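Local coordinates for mandelate racemase/muconate lactonizing enzyme-like protein (Rubrobacter xylanophilus DSM 9941, PDB 3CYJ) that belongs to the mandelate racemase/muconate lactonizing enzyme family of the enolase superfamily, pairing an alpha+beta capping domain with a TIM-type barrel that carries a sodium ion, at residues Met36-Ala41 / Lys47-Thr52; Val105-Trp110 / Asp270-Gly275; Thr278-Val283 / Ala304-Ala309. All coordinates share one frame; numbering follows the deposited sequence.

Interaction 1 (Met36-Ala41 / Lys47-Thr52)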
loop_
_atom_site.group_PDB
_atom_site.type_symbol
_atom_site.label_atom_id
_atom_site.label_comp_id
_atom_site.label_asym_id
_atom_site.label_seq_id
_atom_site.Cartn_x
_atom_site.Cartn_y
_atom_site.Cartn_z
ATOM N N MET A 36 -4.409 -33.823 29.542
ATOM C CA MET A 36 -3.737 -32.799 30.266
ATOM C C MET A 36 -2.312 -33.193 30.618
ATOM O O MET A 36 -2.066 -34.271 31.156
ATOM C CB MET A 36 -4.524 -32.437 31.535
ATOM C CG MET A 36 -3.939 -31.255 32.314
ATOM S SD MET A 36 -4.557 -31.158 34.064
ATOM C CE MET A 36 -6.142 -30.541 33.749
ATOM N N ILE A 37 -1.354 -32.320 30.333
ATOM C CA ILE A 37 -0.005 -32.589 30.768
ATOM C C ILE A 37 0.263 -31.672 31.950
ATOM O O ILE A 37 0.009 -30.480 31.856
ATOM C CB ILE A 37 1.042 -32.417 29.626
ATOM C CG1 ILE A 37 0.700 -33.333 28.431
ATOM C CG2 ILE A 37 2.452 -32.684 30.147
ATOM C CD1 ILE A 37 -0.347 -32.732 27.457
ATOM N N LEU A 38 0.773 -32.228 33.054
ATOM C CA LEU A 38 0.824 -31.488 34.304
ATOM C C LEU A 38 2.263 -31.354 34.758
ATOM O O LEU A 38 2.989 -32.353 34.808
ATOM C CB LEU A 38 -0.025 -32.183 35.410
ATOM C CG LEU A 38 0.047 -31.433 36.791
ATOM C CD1 LEU A 38 -0.826 -30.138 36.859
ATOM C CD2 LEU A 38 -0.269 -32.393 37.890
ATOM N N VAL A 39 2.687 -30.128 35.041
ATOM C CA VAL A 39 4.017 -29.896 35.560
ATOM C C VAL A 39 3.922 -29.452 37.019
ATOM O O VAL A 39 3.058 -28.605 37.385
ATOM C CB VAL A 39 4.789 -28.838 34.690
ATOM C CG1 VAL A 39 6.184 -28.505 35.252
ATOM C CG2 VAL A 39 4.875 -29.314 33.226
ATOM N N GLU A 40 4.770 -30.046 37.860
ATOM C CA GLU A 40 4.893 -29.533 39.218
ATOM C C GLU A 40 6.284 -29.076 39.470
ATOM O O GLU A 40 7.274 -29.837 39.239
ATOM C CB GLU A 40 4.435 -30.527 40.283
ATOM C CG GLU A 40 2.984 -30.966 40.065
ATOM C CD GLU A 40 2.450 -31.749 41.269
ATOM O OE1 GLU A 40 3.317 -32.177 42.063
ATOM O OE2 GLU A 40 1.203 -31.924 41.430
ATOM N N ALA A 41 6.351 -27.818 39.924
ATOM C CA ALA A 41 7.621 -27.188 40.247
ATOM C C ALA A 41 7.790 -27.071 41.752
ATOM O O ALA A 41 6.952 -26.456 42.442
ATOM C CB ALA A 41 7.745 -25.828 39.604
ATOM N N LYS A 47 5.360 -25.726 46.325
ATOM C CA LYS A 47 5.142 -26.394 45.038
ATOM C C LYS A 47 4.120 -25.716 44.092
ATOM O O LYS A 47 2.971 -25.478 44.430
ATOM C CB LYS A 47 4.847 -27.865 45.245
ATOM C CG LYS A 47 3.843 -28.480 44.275
ATOM C CD LYS A 47 3.772 -30.003 44.455
ATOM C CE LYS A 47 2.661 -30.464 45.438
ATOM N NZ LYS A 47 1.257 -30.080 45.015
ATOM N N GLY A 48 4.556 -25.375 42.897
ATOM C CA GLY A 48 3.642 -24.776 41.933
ATOM C C GLY A 48 3.160 -25.813 40.928
ATOM O O GLY A 48 3.864 -26.800 40.581
ATOM N N LEU A 49 1.956 -25.621 40.451
ATOM C CA LEU A 49 1.586 -26.414 39.309
ATOM C C LEU A 49 1.059 -25.599 38.102
ATOM O O LEU A 49 0.487 -24.506 38.249
ATOM C CB LEU A 49 0.716 -27.602 39.731
ATOM C CG LEU A 49 -0.779 -27.574 39.525
ATOM C CD1 LEU A 49 -1.461 -28.242 40.806
ATOM C CD2 LEU A 49 -1.162 -26.130 39.258
ATOM N N GLY A 50 1.340 -26.139 36.914
ATOM C CA GLY A 50 0.883 -25.602 35.643
ATOM C C GLY A 50 0.521 -26.778 34.761
ATOM O O GLY A 50 1.008 -27.898 35.005
ATOM N N TYR A 51 -0.336 -26.561 33.757
ATOM C CA TYR A 51 -0.678 -27.647 32.852
ATOM C C TYR A 51 -0.921 -27.147 31.428
ATOM O O TYR A 51 -1.011 -25.942 31.192
ATOM C CB TYR A 51 -1.920 -28.392 33.357
ATOM C CG TYR A 51 -3.140 -27.482 33.538
ATOM C CD1 TYR A 51 -4.029 -27.324 32.506
ATOM C CD2 TYR A 51 -3.390 -26.787 34.760
ATOM C CE1 TYR A 51 -5.128 -26.521 32.622
ATOM C CE2 TYR A 51 -4.518 -25.938 34.892
ATOM C CZ TYR A 51 -5.389 -25.825 33.796
ATOM O OH TYR A 51 -6.536 -25.053 33.809
ATOM N N THR A 52 -1.031 -28.080 30.480
ATOM C CA THR A 52 -1.474 -27.714 29.143
ATOM C C THR A 52 -2.340 -28.859 28.678
ATOM O O THR A 52 -2.383 -29.897 29.348
ATOM C CB THR A 52 -0.246 -27.438 28.176
ATOM O OG1 THR A 52 -0.700 -26.817 26.963
ATOM C CG2 THR A 52 0.577 -28.733 27.887
#
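One face of the Tyr51 ring carries the bent end of Met36, whose CE lies 4.0 Å above the plane and is displaced toward the rim. The sulfur follows obliquely: Met36 SD stands 4.5 Å from the centroid of the Tyr51 ring, 34° off its normal, a Met-aromatic contact. At the root of the same ring, Met36 CG packs on Tyr51 CB at 3.7 Å. Tyr51 CG sits between its own backbone N and carbonyl carbon (chi1 57°), which sends the ring away from the partner strand, while Met36 turns back at chi3 (-76°) to follow it. The rest of its surroundings come from the fold: the Tyr53 ring meets it with the planes steeply inclined, and Ala299 and Leu352 touch the side chain.

The two strands form an antiparallel beta hairpin in the N-terminal capping domain. Ile37, Val39 and Ala41 pair with Thr52, Gly50 and Gly48 as hydrogen-bonded pairs, six backbone bonds in all; the reciprocal bonds Ala41 N to Gly48 O and Gly48 N to Ala41 O measure 2.8 and 2.7 Å. The face bearing Leu38, Glu40, Leu49 and Tyr51 is apolar at its middle, with Leu38 CD1 3.7 Å from Leu49 CG. Val39 and Ala41, on the other face, turn to helix 97-116.

Toward the turn, the Lys47 chain crosses Glu40, and Lys47 CD lies 3.3 Å from Glu40 OE1. Their charged atoms stop short of a salt bridge, and Glu12 brings a like charge near the same carboxylate. The hairpin is probably held mainly by its backbone bonds and apolar packing, whereas the Glu40-Lys47 attraction probably adds only a modest, longer-range electrostatic term.

Interaction 2 (Val105-Trp110 / Asp270-Gly275)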
loop_
_atom_site.group_PDB
_atom_site.type_symbol
_atom_site.label_atom_id
_atom_site.label_comp_id
_atom_site.label_asym_id
_atom_site.label_seq_id
_atom_site.Cartn_x
_atom_site.Cartn_y
_atom_site.Cartn_z
ATOM N N VAL A 105 5.175 -25.264 31.881
ATOM C CA VAL A 105 6.260 -24.978 32.801
ATOM C C VAL A 105 6.211 -23.530 33.368
ATOM O O VAL A 105 6.386 -23.313 34.561
ATOM C CB VAL A 105 7.603 -25.223 32.161
ATOM C CG1 VAL A 105 8.714 -24.835 33.127
ATOM C CG2 VAL A 105 7.763 -26.682 31.807
ATOM N N ASP A 106 5.926 -22.555 32.505
ATOM C CA ASP A 106 5.819 -21.174 32.924
ATOM C C ASP A 106 4.691 -20.930 33.960
ATOM O O ASP A 106 4.830 -20.121 34.852
ATOM C CB ASP A 106 5.600 -20.293 31.698
ATOM C CG ASP A 106 5.520 -18.803 32.060
ATOM O OD1 ASP A 106 6.583 -18.142 32.231
ATOM O OD2 ASP A 106 4.389 -18.294 32.128
ATOM N N ILE A 107 3.563 -21.604 33.783
ATOM C CA ILE A 107 2.435 -21.458 34.655
ATOM C C ILE A 107 2.775 -22.068 36.008
ATOM O O ILE A 107 2.420 -21.520 37.045
ATOM C CB ILE A 107 1.207 -22.177 34.067
ATOM C CG1 ILE A 107 0.776 -21.513 32.741
ATOM C CG2 ILE A 107 0.062 -22.221 35.053
ATOM C CD1 ILE A 107 -0.156 -22.363 31.954
ATOM N N ALA A 108 3.492 -23.190 35.983
ATOM C CA ALA A 108 3.956 -23.829 37.201
ATOM C C ALA A 108 4.939 -22.931 37.962
ATOM O O ALA A 108 4.846 -22.800 39.175
ATOM C CB ALA A 108 4.585 -25.240 36.878
ATOM N N LEU A 109 5.896 -22.333 37.256
ATOM C CA LEU A 109 6.820 -21.400 37.858
ATOM C C LEU A 109 6.173 -20.133 38.482
ATOM O O LEU A 109 6.652 -19.621 39.505
ATOM C CB LEU A 109 7.871 -20.978 36.852
ATOM C CG LEU A 109 8.731 -22.138 36.307
ATOM C CD1 LEU A 109 9.830 -21.613 35.385
ATOM C CD2 LEU A 109 9.327 -22.914 37.443
ATOM N N TRP A 110 5.114 -19.635 37.860
ATOM C CA TRP A 110 4.402 -18.483 38.367
ATOM C C TRP A 110 3.543 -18.893 39.563
ATOM O O TRP A 110 3.500 -18.168 40.562
ATOM C CB TRP A 110 3.518 -17.840 37.295
ATOM C CG TRP A 110 4.209 -16.776 36.477
ATOM C CD1 TRP A 110 4.666 -16.885 35.151
ATOM C CD2 TRP A 110 4.495 -15.424 36.886
ATOM N NE1 TRP A 110 5.240 -15.699 34.766
ATOM C CE2 TRP A 110 5.154 -14.786 35.800
ATOM C CE3 TRP A 110 4.298 -14.705 38.076
ATOM C CZ2 TRP A 110 5.587 -13.448 35.870
ATOM C CZ3 TRP A 110 4.741 -13.368 38.154
ATOM C CH2 TRP A 110 5.361 -12.747 37.056
ATOM N N ASP A 270 -4.460 -18.553 23.956
ATOM C CA ASP A 270 -4.709 -19.634 24.894
ATOM C C ASP A 270 -3.505 -19.669 25.799
ATOM O O ASP A 270 -2.394 -19.927 25.347
ATOM C CB ASP A 270 -4.829 -20.909 24.070
ATOM C CG ASP A 270 -5.050 -22.178 24.907
ATOM O OD1 ASP A 270 -4.562 -22.298 26.063
ATOM O OD2 ASP A 270 -5.670 -23.092 24.358
ATOM N N VAL A 271 -3.714 -19.377 27.071
ATOM C CA VAL A 271 -2.599 -19.332 28.031
ATOM C C VAL A 271 -1.735 -20.633 28.048
ATOM O O VAL A 271 -0.536 -20.607 28.408
ATOM C CB VAL A 271 -3.095 -18.983 29.480
ATOM C CG1 VAL A 271 -3.681 -20.173 30.143
ATOM C CG2 VAL A 271 -1.991 -18.479 30.332
ATOM N N THR A 272 -2.309 -21.745 27.610
ATOM C CA THR A 272 -1.565 -23.000 27.632
ATOM C C THR A 272 -0.795 -23.232 26.324
ATOM O O THR A 272 -0.185 -24.275 26.112
ATOM C CB THR A 272 -2.473 -24.207 28.032
ATOM O OG1 THR A 272 -3.363 -24.553 26.965
ATOM C CG2 THR A 272 -3.287 -23.883 29.306
ATOM N N ARG A 273 -0.781 -22.223 25.459
ATOM C CA ARG A 273 -0.119 -22.383 24.170
ATOM C C ARG A 273 0.748 -21.211 23.802
ATOM O O ARG A 273 1.738 -21.385 23.111
ATOM C CB ARG A 273 -1.149 -22.542 23.068
ATOM C CG ARG A 273 -1.909 -23.811 23.095
ATOM C CD ARG A 273 -2.934 -23.707 22.075
ATOM N NE ARG A 273 -3.463 -24.998 21.766
ATOM C CZ ARG A 273 -4.580 -25.166 21.078
ATOM N NH1 ARG A 273 -5.253 -24.084 20.646
ATOM N NH2 ARG A 273 -5.011 -26.404 20.811
ATOM N N CYS A 274 0.362 -20.018 24.256
ATOM C CA CYS A 274 0.945 -18.792 23.768
ATOM C C CYS A 274 2.127 -18.407 24.607
ATOM O O CYS A 274 2.582 -17.257 24.560
ATOM C CB CYS A 274 -0.087 -17.657 23.816
ATOM S SG CYS A 274 -0.518 -17.222 25.521
ATOM N N GLY A 275 2.608 -19.328 25.422
ATOM C CA GLY A 275 3.821 -19.019 26.196
ATOM C C GLY A 275 3.540 -18.800 27.668
ATOM O O GLY A 275 4.377 -18.263 28.404
#
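Asp106 and Ile107 carry the capping-domain side of this contact, in which helix 97-116 meets the loop that follows barrel strand 266-269, at a domain interface of the enolase superfamily architecture. Asp106 comes first: its CG is anti to the backbone N (chi1 -178°), and the carboxylate reaches over toward the end of the loop, with Asp106 OD2 3.7 Å from Gly275 O. No hydrogen bond is assigned to this pair; OD1 is instead bonded to Thr278 OG1, and OD2 receives a weak hydrogen bond from the backbone N of Ile277. Ile107 follows, one step along the helix. Its terminal methyl CD1 lies 4.0 Å from Val271 O and 4.4 Å from Thr272 CG2, while Val302 of helix 300-306 touches both Ile107 and Val271.

Asp270 helps to shape the loop: its side chain begins an Asx turn, and its backbone O accepts from the N atoms of Arg273 and Cys274. Asp270 OD1 is gripped twice from the same face of its carboxylate plane, by Thr272 N at 2.8 Å and by Thr272 OG1 at 2.7 Å.

Interaction 3 (Thr278-Val283 / Ala304-Ala309)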
loop_
_atom_site.group_PDB
_atom_site.type_symbol
_atom_site.label_atom_id
_atom_site.label_comp_id
_atom_site.label_asym_id
_atom_site.label_seq_id
_atom_site.Cartn_x
_atom_site.Cartn_y
_atom_site.Cartn_z
ATOM N N THR A 278 3.848 -15.611 31.290
ATOM C CA THR A 278 4.793 -14.667 30.751
ATOM C C THR A 278 4.374 -14.259 29.334
ATOM O O THR A 278 4.352 -13.080 29.028
ATOM C CB THR A 278 6.220 -15.244 30.810
ATOM O OG1 THR A 278 6.530 -15.488 32.182
ATOM C CG2 THR A 278 7.245 -14.271 30.229
ATOM N N GLY A 279 3.989 -15.233 28.492
ATOM C CA GLY A 279 3.531 -14.934 27.145
ATOM C C GLY A 279 2.294 -14.037 27.160
ATOM O O GLY A 279 2.222 -13.019 26.424
ATOM N N LEU A 280 1.325 -14.392 28.005
ATOM C CA LEU A 280 0.074 -13.667 28.060
ATOM C C LEU A 280 0.220 -12.193 28.405
ATOM O O LEU A 280 -0.567 -11.386 27.951
ATOM C CB LEU A 280 -0.930 -14.357 28.988
ATOM C CG LEU A 280 -2.389 -13.912 28.790
ATOM C CD1 LEU A 280 -2.921 -14.307 27.451
ATOM C CD2 LEU A 280 -3.332 -14.500 29.848
ATOM N N LEU A 281 1.230 -11.844 29.191
ATOM C CA LEU A 281 1.457 -10.484 29.692
ATOM C C LEU A 281 1.773 -9.514 28.565
ATOM O O LEU A 281 1.644 -8.284 28.695
ATOM C CB LEU A 281 2.613 -10.487 30.716
ATOM C CG LEU A 281 2.191 -10.996 32.098
ATOM C CD1 LEU A 281 3.379 -11.317 33.015
ATOM C CD2 LEU A 281 1.250 -9.979 32.747
ATOM N N ARG A 282 2.194 -10.071 27.443
ATOM C CA ARG A 282 2.560 -9.258 26.302
ATOM C C ARG A 282 1.359 -8.921 25.438
ATOM O O ARG A 282 1.441 -8.076 24.562
ATOM C CB ARG A 282 3.566 -10.006 25.473
ATOM C CG ARG A 282 4.923 -9.757 26.005
ATOM C CD ARG A 282 5.412 -10.836 27.007
ATOM N NE ARG A 282 6.847 -10.652 27.170
ATOM C CZ ARG A 282 7.738 -11.046 26.268
ATOM N NH1 ARG A 282 9.008 -10.795 26.471
ATOM N NH2 ARG A 282 7.357 -11.684 25.157
ATOM N N VAL A 283 0.229 -9.542 25.729
ATOM C CA VAL A 283 -0.900 -9.508 24.841
ATOM C C VAL A 283 -1.640 -8.190 24.892
ATOM O O VAL A 283 -2.081 -7.687 23.847
ATOM C CB VAL A 283 -1.832 -10.719 25.118
ATOM C CG1 VAL A 283 -3.278 -10.318 25.017
ATOM C CG2 VAL A 283 -1.466 -11.859 24.194
ATOM N N ALA A 304 -8.686 -17.757 34.618
ATOM C CA ALA A 304 -9.282 -16.947 35.678
ATOM C C ALA A 304 -8.246 -16.091 36.432
ATOM O O ALA A 304 -8.518 -14.914 36.757
ATOM C CB ALA A 304 -10.071 -17.814 36.642
ATOM N N HIS A 305 -7.040 -16.616 36.661
ATOM C CA HIS A 305 -6.020 -15.764 37.275
ATOM C C HIS A 305 -5.289 -14.880 36.278
ATOM O O HIS A 305 -5.164 -13.646 36.482
ATOM C CB HIS A 305 -5.034 -16.585 38.079
ATOM C CG HIS A 305 -5.628 -17.159 39.326
ATOM N ND1 HIS A 305 -5.509 -16.544 40.559
ATOM C CD2 HIS A 305 -6.402 -18.255 39.522
ATOM C CE1 HIS A 305 -6.169 -17.253 41.459
ATOM N NE2 HIS A 305 -6.720 -18.291 40.854
ATOM N N ALA A 306 -4.824 -15.516 35.194
ATOM C CA ALA A 306 -3.973 -14.864 34.195
ATOM C C ALA A 306 -4.687 -13.662 33.581
ATOM O O ALA A 306 -4.090 -12.600 33.413
ATOM C CB ALA A 306 -3.525 -15.876 33.116
ATOM N N CYS A 307 -5.975 -13.819 33.310
ATOM C CA CYS A 307 -6.756 -12.787 32.644
ATOM C C CYS A 307 -7.052 -11.568 33.514
ATOM O O CYS A 307 -7.513 -10.548 33.001
ATOM C CB CYS A 307 -8.056 -13.389 32.159
ATOM S SG CYS A 307 -7.893 -14.274 30.604
ATOM N N CYS A 308 -6.775 -11.661 34.822
ATOM C CA CYS A 308 -6.986 -10.522 35.723
ATOM C C CYS A 308 -5.915 -9.503 35.413
ATOM O O CYS A 308 -6.007 -8.315 35.744
ATOM C CB CYS A 308 -6.967 -10.954 37.197
ATOM S SG CYS A 308 -8.562 -11.755 37.687
ATOM N N ALA A 309 -4.894 -9.974 34.732
ATOM C CA ALA A 309 -3.751 -9.098 34.464
ATOM C C ALA A 309 -3.832 -8.390 33.094
ATOM O O ALA A 309 -2.915 -7.646 32.718
ATOM C CB ALA A 309 -2.472 -9.887 34.571
#
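A small, wholly apolar side-chain contact joins two neighbouring helical pieces of the barrel domain, Leu280 and Leu281 of segment 278-283 meeting Ala306 and Ala309 of segment 304-309. Barrel strand 294-296 falls between them in sequence, and Phe294 on that strand packs against Leu280 while Ala296 touches Cys307.

Leu280 makes the closer approach. Its CG is anti to the backbone N (chi1 -163°), and from there the CD2 branch projects onto the methyl of Ala306, with Leu280 CD2 3.6 Å from Ala306 CB. Leu280 CD2 also lies 4.1 Å from Ala306 C. Leu281 differs at chi1 (-78°), its CG lying beside the backbone N and anti to the carbonyl carbon, and its CD2 is brought round to Ala309, the separation from Leu281 CD2 to Ala309 CB being 4.1 Å.

Each backbone is turned locally near the contact. Leu280 to Val283 forms a type I turn closed by Val283 N to Leu280 O at 3.0 Å, and residues 307-309 adopt a 3-10 conformation in which Ala309 N bonds to Ala306 O, also at 3.0 Å. Three residues apart, Ala306 and Ala309 both have CB directed toward the first segment.

The first segment also takes part in the assembly: Arg282 forms a salt bridge with Glu311 of a second subunit, and Pro126 of that subunit packs on Leu281. With methyl meeting methyl, the association rests on van der Waals packing and the burial of apolar surface, and the small alanine side chains are consistent with the close approach of the backbones, 7.2 Å from Leu281 CA to Ala309 CA.

Together the three contacts run from the capping domain into the barrel. Interactions 1 and 2 have centres 9 Å apart and touch directly: Thr52 OG1 lies 2.7 Å from Thr272 O, a probable hydrogen bond, and Gly50 CA lies 3.5 Å from Ile107 CG2. The centres of interactions 2 and 3 are also 9 Å apart, and they touch through Thr278 OG1, which meets both Asp106 OD1 at 2.7 Å and Trp110 NE1 at 2.9 Å. Interactions 1 and 3 do not touch, their nearest atoms being about 8 Å apart, so 105-110/270-275 bridges them. The sodium ion, at Asp194, Glu221 and Glu222, is about 13 Å from the Thr272 side chain.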